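Local coordinates for pyruvate kinase (Pyrobaculum aerophilum, PDB 3QTG), which catalyses the last step of glycolysis, transferring the phosphoryl group of phosphoenolpyruvate to ADP to give pyruvate and ATP, at residues Asn238-Leu243 with Arg271-Thr276; Leu243-Asp248 with Leu278-Pro283. One frame throughout, in Å; residues are numbered along the deposited sequence.

Contact 1: Asn238-Leu243 with Arg271-Thr276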
loop_
_atom_site.group_PDB
_atom_site.type_symbol
_atom_site.label_atom_id
_atom_site.label_comp_id
_atom_site.label_asym_id
_atom_site.label_seq_id
_atom_site.Cartn_x
_atom_site.Cartn_y
_atom_site.Cartn_z
ATOM N N ASN A 238 6.977 31.805 -5.222
ATOM C CA ASN A 238 6.300 31.909 -3.911
ATOM C C ASN A 238 4.758 31.881 -3.982
ATOM O O ASN A 238 4.098 31.624 -2.977
ATOM C CB ASN A 238 6.780 33.141 -3.132
ATOM C CG ASN A 238 8.302 33.176 -2.964
ATOM O OD1 ASN A 238 8.966 32.140 -2.752
ATOM N ND2 ASN A 238 8.860 34.368 -3.055
ATOM N N ASN A 239 4.206 32.146 -5.164
ATOM C CA ASN A 239 2.753 32.096 -5.428
ATOM C C ASN A 239 2.376 30.945 -6.408
ATOM O O ASN A 239 1.394 31.027 -7.159
ATOM C CB ASN A 239 2.287 33.451 -5.979
ATOM C CG ASN A 239 0.795 33.688 -5.791
ATOM O OD1 ASN A 239 0.195 33.238 -4.813
ATOM N ND2 ASN A 239 0.193 34.411 -6.727
ATOM N N LEU A 240 3.150 29.865 -6.366
ATOM C CA LEU A 240 3.024 28.764 -7.337
ATOM C C LEU A 240 1.679 28.028 -7.289
ATOM O O LEU A 240 1.048 27.827 -8.331
ATOM C CB LEU A 240 4.189 27.780 -7.168
ATOM C CG LEU A 240 4.467 26.775 -8.285
ATOM C CD1 LEU A 240 4.697 27.479 -9.612
ATOM C CD2 LEU A 240 5.686 25.963 -7.889
ATOM N N GLU A 241 1.248 27.648 -6.083
ATOM C CA GLU A 241 -0.054 26.996 -5.862
ATOM C C GLU A 241 -1.198 27.657 -6.639
ATOM O O GLU A 241 -1.890 27.000 -7.439
ATOM C CB GLU A 241 -0.396 26.968 -4.372
ATOM C CG GLU A 241 0.494 26.049 -3.538
ATOM C CD GLU A 241 0.140 24.583 -3.709
ATOM O OE1 GLU A 241 -1.059 24.249 -3.621
ATOM O OE2 GLU A 241 1.058 23.756 -3.921
ATOM N N GLU A 242 -1.372 28.958 -6.412
ATOM C CA GLU A 242 -2.460 29.724 -7.027
ATOM C C GLU A 242 -2.232 30.014 -8.498
ATOM O O GLU A 242 -3.173 29.984 -9.288
ATOM C CB GLU A 242 -2.707 31.032 -6.258
ATOM C CG GLU A 242 -3.116 30.792 -4.781
ATOM C CD GLU A 242 -4.537 30.231 -4.643
ATOM O OE1 GLU A 242 -5.488 31.049 -4.597
ATOM O OE2 GLU A 242 -4.703 28.986 -4.577
ATOM N N LEU A 243 -0.985 30.289 -8.867
ATOM C CA LEU A 243 -0.654 30.557 -10.259
ATOM C C LEU A 243 -0.863 29.331 -11.144
ATOM O O LEU A 243 -1.341 29.451 -12.269
ATOM C CB LEU A 243 0.794 31.051 -10.404
ATOM C CG LEU A 243 1.060 32.551 -10.266
ATOM C CD1 LEU A 243 2.532 32.817 -10.476
ATOM C CD2 LEU A 243 0.240 33.352 -11.259
ATOM N N ARG A 271 12.061 21.212 -10.220
ATOM C CA ARG A 271 11.343 20.050 -9.714
ATOM C C ARG A 271 10.048 20.473 -9.030
ATOM O O ARG A 271 9.004 19.885 -9.278
ATOM C CB ARG A 271 12.242 19.244 -8.767
ATOM C CG ARG A 271 11.667 17.948 -8.338
ATOM C CD ARG A 271 12.507 17.329 -7.220
ATOM N NE ARG A 271 13.717 16.698 -7.726
ATOM C CZ ARG A 271 14.525 15.944 -6.984
ATOM N NH1 ARG A 271 14.252 15.736 -5.702
ATOM N NH2 ARG A 271 15.603 15.391 -7.525
ATOM N N ARG A 272 10.105 21.507 -8.194
ATOM C CA ARG A 272 8.907 21.970 -7.497
ATOM C C ARG A 272 7.811 22.508 -8.449
ATOM O O ARG A 272 6.624 22.245 -8.234
ATOM C CB ARG A 272 9.249 22.967 -6.370
ATOM C CG ARG A 272 8.036 23.771 -5.850
ATOM C CD ARG A 272 8.219 24.314 -4.392
ATOM N NE ARG A 272 9.016 25.551 -4.336
ATOM C CZ ARG A 272 10.335 25.606 -4.112
ATOM N NH1 ARG A 272 11.042 24.490 -3.923
ATOM N NH2 ARG A 272 10.953 26.785 -4.085
ATOM N N ILE A 273 8.198 23.232 -9.498
ATOM C CA ILE A 273 7.216 23.685 -10.496
ATOM C C ILE A 273 6.535 22.509 -11.213
ATOM O O ILE A 273 5.304 22.503 -11.409
ATOM C CB ILE A 273 7.808 24.665 -11.552
ATOM C CG1 ILE A 273 8.323 25.964 -10.888
ATOM C CG2 ILE A 273 6.732 24.982 -12.594
ATOM C CD1 ILE A 273 9.437 26.702 -11.650
ATOM N N VAL A 274 7.354 21.533 -11.619
ATOM C CA VAL A 274 6.890 20.332 -12.328
ATOM C C VAL A 274 5.981 19.460 -11.435
ATOM O O VAL A 274 4.881 19.113 -11.845
ATOM C CB VAL A 274 8.061 19.494 -12.899
ATOM C CG1 VAL A 274 7.541 18.183 -13.536
ATOM C CG2 VAL A 274 8.853 20.306 -13.938
ATOM N N HIS A 275 6.424 19.157 -10.219
ATOM C CA HIS A 275 5.594 18.444 -9.237
ATOM C C HIS A 275 4.234 19.137 -8.989
ATOM O O HIS A 275 3.189 18.511 -9.020
ATOM C CB HIS A 275 6.385 18.244 -7.939
ATOM C CG HIS A 275 7.428 17.162 -8.035
ATOM N ND1 HIS A 275 7.849 16.632 -9.244
ATOM C CD2 HIS A 275 8.139 16.517 -7.074
ATOM C CE1 HIS A 275 8.769 15.708 -9.018
ATOM N NE2 HIS A 275 8.965 15.620 -7.710
ATOM N N THR A 276 4.251 20.449 -8.803
ATOM C CA THR A 276 3.026 21.197 -8.589
ATOM C C THR A 276 2.059 21.171 -9.773
ATOM O O THR A 276 0.842 20.994 -9.578
ATOM C CB THR A 276 3.357 22.620 -8.126
ATOM O OG1 THR A 276 4.160 22.516 -6.950
ATOM C CG2 THR A 276 2.104 23.421 -7.814
HETATM O O HOH W 1 3.772 23.798 -4.584
#
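Leu-240 reaches from the first turn of helix 240-245 onto the flank of helix 266-279, where Thr-276, Ile-273 and Arg-272 receive it. The two helices follow the fifth and sixth strands of the TIM barrel, so this is the packing of neighbouring helices in the outer layer of the barrel. The leucine CG, anti to the backbone N (chi1 -164°), is turned toward helix 266-279. Methyl CD2 does most of the touching: it lies 3.8 Å from Ile-273 CA and equally close, at 3.8 Å, to Arg-272 CG, the aliphatic root of a long polar chain. The other methyl, CD1, is 4.1 Å from Ile-273 CG1, the two side chains crossing at about a right angle. A leucine suits this place because its forked tip can touch several residues at once, while the side chain also touches Ile-231 of strand 226-231. Ile-273 faces the barrel wall too, against Ile-231, Val-250 and Val-252, and thus ties the helix layer to the strands.

Thr-276 combines two roles. Its methyl CG2 lies between Leu-240 CG, at 4.1 Å, and Glu-241 OE2, at 4.0 Å, while its hydroxyl, although it also touches Leu-240 CD2, carries the polar bonds. A water donates to Thr-276 OG1 at 2.7 Å and to Glu-241 OE2 at 2.8 Å, bridging the helices. Glu-241 fits this margin because its carboxylate can hold several donors: OE2 also forms a salt bridge with Lys-279, and OE1 probably hydrogen-bonds to the hydroxyl of Tyr-280. The threonine hydroxyl in turn donates to Arg-272 O over 2.8 Å, and that carbonyl oxygen also takes the helical N-H of Thr-276, the two donors arriving from opposite faces of its plane.

Contact 2: Leu243-Asp248 with Leu278-Pro283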
loop_
_atom_site.group_PDB
_atom_site.type_symbol
_atom_site.label_atom_id
_atom_site.label_comp_id
_atom_site.label_asym_id
_atom_site.label_seq_id
_atom_site.Cartn_x
_atom_site.Cartn_y
_atom_site.Cartn_z
ATOM N N LEU A 243 -0.985 30.289 -8.867
ATOM C CA LEU A 243 -0.654 30.557 -10.259
ATOM C C LEU A 243 -0.863 29.331 -11.144
ATOM O O LEU A 243 -1.341 29.451 -12.269
ATOM C CB LEU A 243 0.794 31.051 -10.404
ATOM C CG LEU A 243 1.060 32.551 -10.266
ATOM C CD1 LEU A 243 2.532 32.817 -10.476
ATOM C CD2 LEU A 243 0.240 33.352 -11.259
ATOM N N VAL A 244 -0.459 28.165 -10.646
ATOM C CA VAL A 244 -0.643 26.928 -11.390
ATOM C C VAL A 244 -2.133 26.709 -11.623
ATOM O O VAL A 244 -2.541 26.481 -12.755
ATOM C CB VAL A 244 0.043 25.718 -10.694
ATOM C CG1 VAL A 244 -0.485 24.403 -11.239
ATOM C CG2 VAL A 244 1.567 25.815 -10.866
ATOM N N GLN A 245 -2.939 26.861 -10.568
ATOM C CA GLN A 245 -4.383 26.598 -10.662
ATOM C C GLN A 245 -5.168 27.539 -11.577
ATOM O O GLN A 245 -6.271 27.194 -12.012
ATOM C CB GLN A 245 -5.021 26.500 -9.275
ATOM C CG GLN A 245 -4.486 25.318 -8.492
ATOM C CD GLN A 245 -5.086 25.206 -7.109
ATOM O OE1 GLN A 245 -6.194 24.691 -6.939
ATOM N NE2 GLN A 245 -4.350 25.673 -6.106
ATOM N N CYS A 246 -4.611 28.703 -11.901
ATOM C CA CYS A 246 -5.302 29.590 -12.818
ATOM C C CYS A 246 -4.760 29.587 -14.255
ATOM O O CYS A 246 -5.251 30.353 -15.090
ATOM C CB CYS A 246 -5.378 31.005 -12.260
ATOM S SG CYS A 246 -3.883 31.896 -12.466
ATOM N N SER A 247 -3.793 28.701 -14.538
ATOM C CA SER A 247 -3.163 28.569 -15.866
ATOM C C SER A 247 -3.884 27.552 -16.769
ATOM O O SER A 247 -4.646 26.728 -16.280
ATOM C CB SER A 247 -1.719 28.088 -15.701
ATOM O OG SER A 247 -0.993 28.930 -14.826
ATOM N N ASP A 248 -3.643 27.607 -18.079
ATOM C CA ASP A 248 -4.048 26.510 -18.950
ATOM C C ASP A 248 -2.846 25.596 -19.188
ATOM O O ASP A 248 -3.010 24.441 -19.527
ATOM C CB ASP A 248 -4.611 27.015 -20.288
ATOM C CG ASP A 248 -5.818 27.936 -20.103
ATOM O OD1 ASP A 248 -6.520 27.815 -19.076
ATOM O OD2 ASP A 248 -6.058 28.791 -20.972
ATOM N N LEU A 278 1.880 18.835 -12.228
ATOM C CA LEU A 278 1.386 17.464 -12.327
ATOM C C LEU A 278 0.307 17.182 -11.291
ATOM O O LEU A 278 -0.733 16.648 -11.649
ATOM C CB LEU A 278 2.529 16.430 -12.251
ATOM C CG LEU A 278 3.517 16.377 -13.431
ATOM C CD1 LEU A 278 4.769 15.598 -13.091
ATOM C CD2 LEU A 278 2.847 15.734 -14.619
ATOM N N LYS A 279 0.553 17.567 -10.034
ATOM C CA LYS A 279 -0.438 17.472 -8.948
ATOM C C LYS A 279 -1.801 18.084 -9.310
ATOM O O LYS A 279 -2.840 17.504 -9.003
ATOM C CB LYS A 279 0.098 18.132 -7.661
ATOM C CG LYS A 279 -0.883 18.148 -6.447
ATOM C CD LYS A 279 -0.187 18.572 -5.118
ATOM C CE LYS A 279 -0.018 20.096 -5.029
ATOM N NZ LYS A 279 1.014 20.665 -4.045
ATOM N N TYR A 280 -1.776 19.259 -9.942
ATOM C CA TYR A 280 -2.992 19.988 -10.306
ATOM C C TYR A 280 -3.507 19.735 -11.718
ATOM O O TYR A 280 -4.473 20.370 -12.132
ATOM C CB TYR A 280 -2.829 21.500 -10.047
ATOM C CG TYR A 280 -2.813 21.835 -8.566
ATOM C CD1 TYR A 280 -1.638 22.196 -7.933
ATOM C CD2 TYR A 280 -3.980 21.743 -7.797
ATOM C CE1 TYR A 280 -1.617 22.484 -6.575
ATOM C CE2 TYR A 280 -3.971 22.022 -6.439
ATOM C CZ TYR A 280 -2.791 22.388 -5.843
ATOM O OH TYR A 280 -2.771 22.672 -4.513
ATOM N N GLY A 281 -2.877 18.801 -12.437
ATOM C CA GLY A 281 -3.354 18.371 -13.762
ATOM C C GLY A 281 -3.236 19.447 -14.811
ATOM O O GLY A 281 -4.060 19.523 -15.724
ATOM N N LYS A 282 -2.219 20.301 -14.674
ATOM C CA LYS A 282 -1.912 21.299 -15.706
ATOM C C LYS A 282 -0.786 20.796 -16.590
ATOM O O LYS A 282 0.218 20.338 -16.079
ATOM C CB LYS A 282 -1.495 22.629 -15.071
ATOM C CG LYS A 282 -2.571 23.328 -14.250
ATOM C CD LYS A 282 -3.833 23.536 -15.040
ATOM C CE LYS A 282 -4.873 24.301 -14.218
ATOM N NZ LYS A 282 -6.160 24.364 -14.944
ATOM N N PRO A 283 -0.939 20.901 -17.918
ATOM C CA PRO A 283 0.199 20.560 -18.756
ATOM C C PRO A 283 1.418 21.449 -18.400
ATOM O O PRO A 283 1.245 22.616 -18.013
ATOM C CB PRO A 283 -0.301 20.866 -20.179
ATOM C CG PRO A 283 -1.795 20.871 -20.079
ATOM C CD PRO A 283 -2.090 21.386 -18.706
#
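The carboxamide of Gln-245 lies stacked on the aromatic ring of Tyr-280, their planes only 15° apart. Gln-245 CD sits 3.4 Å above the ring plane, offset toward the rim beside CE2, and the CH-pi contact of Gln-245 CG, 3.9 Å from the ring centroid, extends the overlap. Glutamine suits this site because its flat amide can lie on the ring while NE2 hydrogen-bonds to Glu-241 O, a tie that helps fix the amide's rotation. An alanine in place of Tyr-280 would probably leave the Gln-245 amide without its stacking surface and Glu-241 OE1 without its hydroxyl partner.

Tyr-280 follows the end of helix 266-279, and Gly-281, whose positive phi suits a residue without a side chain, is the C-prime position of the Schellman motif that ends it. The chain then turns toward the barrel's seventh strand, where Pro-283 CD meets Asp-248 O at 3.3 Å. A long chain with a polar end suits Lys-282: a bend at chi2 (-54°) places CD, the rest runs extended, CG packs 3.8 Å from Val-244 CG1, and NZ makes a weak hydrogen bond to Ser-247 O (3.1 Å). Asp-248 OD1, 5.4 Å from Lys-282 NZ, is instead paired with Arg-215. Within the contact the ammonium has one weak bond, to a backbone carbonyl; the carboxylate is likely to add only a modest attraction.

How the contacts relate
Contact 1 and contact 2 are successive parts of one interface in the barrel domain, their centres about 8 Å apart. Both use helix 240-245 and helix 266-279, and Leu-243 belongs to each. Along the chain the segments alternate: 238-243 leads into 243-248, and after strand 249-253, the short helix 254-257 and the start of helix 266-279, 271-276 is followed by 278-283. Contact 1 joins the helices themselves, whereas contact 2 joins the C-terminal ends of both and the turns that follow them. Between the two, Thr-276 CG2 packs on Val-244 CG2 at 3.9 Å. Together they pack two consecutive strand-helix units of the TIM barrel side by side.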